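Local atomic coordinates of cellulase (glycosyl hydrolase family 5) (Bacteroides ovatus, PDB entry 3ZMR), a protein that cleaves the beta-1,4-glucan backbone of xyloglucan internally, with retention of the beta configuration, releasing xyloglucan oligosaccharides. Residues G32-I38 against T50-Q56; E371-E375 against Y419-V423. Numbering follows the deposited sequence.

Contact 1. Residues G32-I38 against T50-Q56; sequences GPAEWHI and TIGEGKQ
Strand residues 36-38 run antiparallel to 51-52, which follow Thr-50 (phi/psi -102/-39). Trp-36 and Gly-52 form a hydrogen-bonded pair (CA-CA 5.2 Å), Trp-36 N to Gly-52 O and Gly-52 N to Trp-36 O both measuring 2.9 Å; His-37 and Ile-51 form a non-hydrogen-bonded pair (CA-CA 4.4 Å), and Ile-38 N donates to Thr-50 O at 2.9 Å. Beyond Ala-34, whose phi/psi of -56/-31 breaks the extended run, Gly-54 N (phi/psi 62/-144) donates to Pro-33 O (2.9 Å) and Gly-32 N to Gly-54 O (3.1 Å).

The p rotamer of Trp-36 (chi1 47°) folds its indole back over the partner strand. Gly-52 CA lies 3.4 Å from the centroid of the six-membered ring of Trp-36, 3° off the normal, a CH-pi contact; an ideal CB on Gly-52 would fall 2.1 Å from Trp-36 CH2. At the ring edge, Trp-36 NE1 donates to Gly-54 O (2.9 Å). On the sheet face opposite Trp-36, His-37 CE1 meets Ile-51 CD1 at 3.5 Å, and one water joins His-37 ND1 (2.7 Å) to Thr-50 O (3.3 Å). Buried Trp-36 touches Ile-30 and Val-58 of the other sheet, placing it between the two sheets of the BACON beta-sandwich.

Contact 2. Residues E371-E375 against Y419-V423; sequences EGDIE and YIEYV
Tyr-422, Ile-374 and Glu-371 bury the most surface here, at 95, 75 and 42 Å² of the 264 Å² total. They sit on two alpha-helical segments, 371-375 and 419-423, with i to i+4 hydrogen bonds from Glu-375 N to Glu-371 O (3.0 Å) and from Val-423 N to Tyr-419 O (2.8 Å). The axes approach to 11.1 Å and cross at -35°, N to C in the same general sense. The nearest CA pairs are Glu-371 with Tyr-422 (7.5 Å) and Ile-374 with Val-423 (7.2 Å).

Tyr-422, with chi1 -166° (t) and chi2 81°, points its CA-to-CB bond toward helix 371-379. Glu-371 CG stands 3.8 Å from the centroid of the Tyr-422 ring, 17° off its normal, so the glutamate methylene makes a CH-pi contact with one face. Its chi1 of -70° (m) and chi2 of 88° (p) lead the carboxylate away, where Glu-371 OE2 accepts a hydrogen bond from Ala-358 N. Tyr-422 OH lies 3.6 Å from Glu-371 CB and 4.0 Å from Glu-375 CB.

Ile-374, in the mt rotamer, places its CB 4.0 Å from Tyr-422 CE2 at the ring edge. Ile-374 CD1 reaches Tyr-419 CE1 at 3.9 Å and Val-423 CG2 at 4.3 Å. Tyr-419, chi1 175° (t), is fixed by a hydrogen bond from its OH to Asp-339 O, and its ring meets Trp-356 edge-to-face. The Tyr-419 side chain is about 10 Å from that of the substrate-binding Trp-437. Helices inclined by 35° that meet through an isoleucine, tyrosine rings and a glutamate methylene fit the outer helical layer of the (beta/alpha)8 TIM barrel of family 5 glycoside hydrolases.

How the contacts relate
From the N terminus, the chain first closes contact 1, whose segments are separated by 11 residues that include strand 45-47: a local closure within the BACON domain that pairs strands 36-40 and 51-52. Strand 55-62 then enters the neighbouring three-stranded sheet. Contact 2 opens much later, after six of the eight barrel strands have been laid down; its loop of 43 residues carries strand 391-396, so helices 371-379 and 406-429 meet beside the closing part of the barrel. The loops run in series, neither nested nor crossed. With centres 58 Å apart and nearest atoms about 41 Å apart, they serve separate domains: contact 1 the N-terminal module, contact 2 the catalytic barrel.

Contact 1. Residues G32-I38 against T50-Q56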
loop_
_atom_site.group_PDB
_atom_site.type_symbol
_atom_site.label_atom_id
_atom_site.label_comp_id
_atom_site.label_asym_id
_atom_site.label_seq_id
_atom_site.Cartn_x
_atom_site.Cartn_y
_atom_site.Cartn_z
ATOM N N GLY A 32 12.373 26.730 37.002
ATOM C CA GLY A 32 11.304 27.187 37.891
ATOM C C GLY A 32 11.462 26.905 39.376
ATOM O O GLY A 32 12.440 26.314 39.816
ATOM N N PRO A 33 10.471 27.323 40.169
ATOM C CA PRO A 33 10.513 27.150 41.631
ATOM C C PRO A 33 10.102 25.756 42.067
ATOM O O PRO A 33 10.064 24.839 41.239
ATOM C CB PRO A 33 9.530 28.214 42.123
ATOM C CG PRO A 33 8.540 28.333 41.014
ATOM C CD PRO A 33 9.297 28.102 39.738
ATOM N N ALA A 34 9.799 25.615 43.356
ATOM C CA ALA A 34 9.447 24.325 43.963
ATOM C C ALA A 34 8.275 23.647 43.271
ATOM O O ALA A 34 8.198 22.398 43.227
ATOM C CB ALA A 34 9.144 24.499 45.449
ATOM N N GLU A 35 7.372 24.472 42.740
ATOM C CA GLU A 35 6.211 23.984 42.010
ATOM C C GLU A 35 5.840 24.914 40.851
ATOM O O GLU A 35 5.727 26.131 41.012
ATOM C CB GLU A 35 5.017 23.848 42.955
ATOM C CG GLU A 35 3.786 23.210 42.336
ATOM C CD GLU A 35 2.670 23.073 43.348
ATOM O OE1 GLU A 35 2.874 23.460 44.522
ATOM O OE2 GLU A 35 1.587 22.597 42.964
ATOM N N TRP A 36 5.658 24.331 39.679
ATOM C CA TRP A 36 5.114 25.054 38.536
ATOM C C TRP A 36 4.236 24.134 37.713
ATOM O O TRP A 36 4.182 22.918 37.938
ATOM C CB TRP A 36 6.219 25.705 37.702
ATOM C CG TRP A 36 7.406 24.784 37.377
ATOM C CD1 TRP A 36 8.620 24.782 38.012
ATOM C CD2 TRP A 36 7.502 23.771 36.360
ATOM N NE1 TRP A 36 9.451 23.859 37.475
ATOM C CE2 TRP A 36 8.810 23.221 36.455
ATOM C CE3 TRP A 36 6.631 23.279 35.376
ATOM C CZ2 TRP A 36 9.257 22.200 35.615
ATOM C CZ3 TRP A 36 7.074 22.241 34.554
ATOM C CH2 TRP A 36 8.381 21.722 34.676
ATOM N N HIS A 37 3.526 24.730 36.770
ATOM C CA HIS A 37 2.512 24.040 35.987
ATOM C C HIS A 37 2.599 24.429 34.512
ATOM O O HIS A 37 3.019 25.526 34.171
ATOM C CB HIS A 37 1.122 24.392 36.495
ATOM C CG HIS A 37 0.886 24.025 37.928
ATOM N ND1 HIS A 37 0.286 22.844 38.298
ATOM C CD2 HIS A 37 1.146 24.695 39.082
ATOM C CE1 HIS A 37 0.185 22.803 39.619
ATOM N NE2 HIS A 37 0.701 23.912 40.114
ATOM N N ILE A 38 2.230 23.487 33.658
ATOM C CA ILE A 38 2.129 23.703 32.210
ATOM C C ILE A 38 0.795 23.204 31.628
ATOM O O ILE A 38 0.344 22.122 31.926
ATOM C CB ILE A 38 3.274 22.983 31.472
ATOM C CG1 ILE A 38 4.617 23.572 31.906
ATOM C CG2 ILE A 38 3.108 23.129 29.946
ATOM C CD1 ILE A 38 5.820 22.878 31.273
ATOM N N THR A 50 2.710 18.240 33.177
ATOM C CA THR A 50 1.617 19.133 33.611
ATOM C C THR A 50 2.030 19.898 34.869
ATOM O O THR A 50 1.661 21.049 35.064
ATOM C CB THR A 50 0.316 18.366 33.918
ATOM O OG1 THR A 50 0.534 17.408 34.962
ATOM C CG2 THR A 50 -0.194 17.659 32.705
ATOM N N ILE A 51 2.718 19.207 35.759
ATOM C CA ILE A 51 3.236 19.789 36.985
ATOM C C ILE A 51 4.731 19.460 37.062
ATOM O O ILE A 51 5.187 18.390 36.608
ATOM C CB ILE A 51 2.472 19.298 38.225
ATOM C CG1 ILE A 51 2.938 20.042 39.493
ATOM C CG2 ILE A 51 2.619 17.801 38.387
ATOM C CD1 ILE A 51 1.950 19.939 40.641
ATOM N N GLY A 52 5.491 20.409 37.584
ATOM C CA GLY A 52 6.939 20.318 37.643
ATOM C C GLY A 52 7.550 21.000 38.850
ATOM O O GLY A 52 6.872 21.715 39.592
ATOM N N GLU A 53 8.837 20.727 39.032
ATOM C CA GLU A 53 9.673 21.275 40.089
ATOM C C GLU A 53 11.048 21.586 39.522
ATOM O O GLU A 53 11.626 20.803 38.745
ATOM C CB GLU A 53 9.879 20.286 41.248
ATOM C CG GLU A 53 8.724 19.369 41.551
ATOM C CD GLU A 53 9.158 18.243 42.451
ATOM O OE1 GLU A 53 9.915 18.507 43.410
ATOM O OE2 GLU A 53 8.747 17.101 42.185
ATOM N N GLY A 54 11.587 22.705 39.956
ATOM C CA GLY A 54 12.965 23.058 39.670
ATOM C C GLY A 54 13.234 23.225 38.194
ATOM O O GLY A 54 12.389 23.709 37.441
ATOM N N LYS A 55 14.434 22.798 37.822
ATOM C CA LYS A 55 14.991 23.025 36.506
ATOM C C LYS A 55 14.906 21.712 35.720
ATOM O O LYS A 55 15.664 20.767 35.959
ATOM C CB LYS A 55 16.426 23.518 36.623
ATOM C CG LYS A 55 17.044 24.027 35.345
ATOM C CD LYS A 55 18.400 24.662 35.659
ATOM C CE LYS A 55 19.025 25.276 34.427
ATOM N NZ LYS A 55 20.246 26.029 34.820
ATOM N N GLN A 56 13.956 21.680 34.792
ATOM C CA GLN A 56 13.483 20.451 34.135
ATOM C C GLN A 56 13.525 20.508 32.631
ATOM O O GLN A 56 13.120 21.506 32.028
ATOM C CB GLN A 56 12.021 20.227 34.539
ATOM C CG GLN A 56 11.362 18.956 34.031
ATOM C CD GLN A 56 12.010 17.724 34.624
ATOM O OE1 GLN A 56 12.189 17.640 35.833
ATOM N NE2 GLN A 56 12.364 16.774 33.779
HETATM O O HOH W 1 -1.168 21.317 36.643
#

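Contact 2. Residues E371-E375 against Y419-V423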
loop_
_atom_site.group_PDB
_atom_site.type_symbol
_atom_site.label_atom_id
_atom_site.label_comp_id
_atom_site.label_asym_id
_atom_site.label_seq_id
_atom_site.Cartn_x
_atom_site.Cartn_y
_atom_site.Cartn_z
ATOM N N GLU A 371 -16.404 -19.142 5.397
ATOM C CA GLU A 371 -17.239 -17.984 5.060
ATOM C C GLU A 371 -17.295 -16.910 6.149
ATOM O O GLU A 371 -17.127 -15.709 5.867
ATOM C CB GLU A 371 -18.669 -18.422 4.666
ATOM C CG GLU A 371 -18.806 -19.153 3.323
ATOM C CD GLU A 371 -18.618 -20.658 3.397
ATOM O OE1 GLU A 371 -18.023 -21.175 4.374
ATOM O OE2 GLU A 371 -19.081 -21.321 2.451
ATOM N N GLY A 372 -17.555 -17.314 7.376
ATOM C CA GLY A 372 -17.685 -16.338 8.436
ATOM C C GLY A 372 -16.371 -15.589 8.690
ATOM O O GLY A 372 -16.358 -14.386 8.928
ATOM N N ASP A 373 -15.258 -16.308 8.669
ATOM C CA ASP A 373 -13.943 -15.698 8.873
ATOM C C ASP A 373 -13.590 -14.697 7.762
ATOM O O ASP A 373 -13.054 -13.618 8.036
ATOM C CB ASP A 373 -12.827 -16.753 8.968
ATOM C CG ASP A 373 -12.757 -17.451 10.323
ATOM O OD1 ASP A 373 -13.589 -17.190 11.235
ATOM O OD2 ASP A 373 -11.843 -18.311 10.459
ATOM N N ILE A 374 -13.908 -15.055 6.530
ATOM C CA ILE A 374 -13.651 -14.185 5.382
ATOM C C ILE A 374 -14.489 -12.910 5.524
ATOM O O ILE A 374 -13.970 -11.793 5.360
ATOM C CB ILE A 374 -13.956 -14.880 4.036
ATOM C CG1 ILE A 374 -12.985 -16.045 3.828
ATOM C CG2 ILE A 374 -13.885 -13.883 2.899
ATOM C CD1 ILE A 374 -13.318 -16.860 2.606
ATOM N N GLU A 375 -15.774 -13.064 5.852
ATOM C CA GLU A 375 -16.651 -11.892 6.071
ATOM C C GLU A 375 -16.134 -11.007 7.198
ATOM O O GLU A 375 -16.128 -9.785 7.076
ATOM C CB GLU A 375 -18.097 -12.333 6.360
ATOM C CG GLU A 375 -19.088 -11.204 6.662
ATOM C CD GLU A 375 -19.532 -10.415 5.434
ATOM O OE1 GLU A 375 -18.766 -9.535 4.969
ATOM O OE2 GLU A 375 -20.658 -10.666 4.943
ATOM N N TYR A 419 -14.735 -20.469 -3.537
ATOM C CA TYR A 419 -13.893 -19.560 -2.755
ATOM C C TYR A 419 -13.726 -18.198 -3.477
ATOM O O TYR A 419 -13.917 -17.136 -2.900
ATOM C CB TYR A 419 -12.499 -20.190 -2.503
ATOM C CG TYR A 419 -11.534 -19.261 -1.816
ATOM C CD1 TYR A 419 -11.506 -19.161 -0.442
ATOM C CD2 TYR A 419 -10.663 -18.482 -2.553
ATOM C CE1 TYR A 419 -10.660 -18.295 0.203
ATOM C CE2 TYR A 419 -9.759 -17.639 -1.918
ATOM C CZ TYR A 419 -9.755 -17.546 -0.539
ATOM O OH TYR A 419 -8.901 -16.645 0.101
ATOM N N ILE A 420 -13.368 -18.263 -4.737
ATOM C CA ILE A 420 -13.202 -17.094 -5.582
ATOM C C ILE A 420 -14.457 -16.248 -5.603
ATOM O O ILE A 420 -14.411 -15.018 -5.382
ATOM C CB ILE A 420 -12.771 -17.485 -7.027
ATOM C CG1 ILE A 420 -11.322 -17.996 -7.033
ATOM C CG2 ILE A 420 -12.902 -16.295 -7.977
ATOM C CD1 ILE A 420 -10.897 -18.693 -8.311
ATOM N N GLU A 421 -15.595 -16.868 -5.881
ATOM C CA GLU A 421 -16.864 -16.153 -5.905
ATOM C C GLU A 421 -17.134 -15.502 -4.559
ATOM O O GLU A 421 -17.585 -14.357 -4.504
ATOM C CB GLU A 421 -18.002 -17.112 -6.250
ATOM C CG GLU A 421 -19.368 -16.447 -6.311
ATOM C CD GLU A 421 -20.530 -17.429 -6.361
ATOM O OE1 GLU A 421 -20.379 -18.541 -6.935
ATOM O OE2 GLU A 421 -21.612 -17.056 -5.851
ATOM N N TYR A 422 -16.858 -16.230 -3.484
ATOM C CA TYR A 422 -17.182 -15.756 -2.127
ATOM C C TYR A 422 -16.299 -14.543 -1.776
ATOM O O TYR A 422 -16.779 -13.513 -1.250
ATOM C CB TYR A 422 -17.047 -16.840 -1.048
ATOM C CG TYR A 422 -17.704 -16.416 0.247
ATOM C CD1 TYR A 422 -19.076 -16.539 0.423
ATOM C CD2 TYR A 422 -16.963 -15.819 1.254
ATOM C CE1 TYR A 422 -19.674 -16.093 1.582
ATOM C CE2 TYR A 422 -17.544 -15.373 2.413
ATOM C CZ TYR A 422 -18.899 -15.509 2.578
ATOM O OH TYR A 422 -19.486 -15.059 3.741
ATOM N N VAL A 423 -15.013 -14.649 -2.048
ATOM C CA VAL A 423 -14.105 -13.523 -1.776
ATOM C C VAL A 423 -14.553 -12.279 -2.571
ATOM O O VAL A 423 -14.642 -11.175 -2.027
ATOM C CB VAL A 423 -12.646 -13.882 -2.070
ATOM C CG1 VAL A 423 -11.764 -12.631 -2.080
ATOM C CG2 VAL A 423 -12.188 -14.907 -1.043
#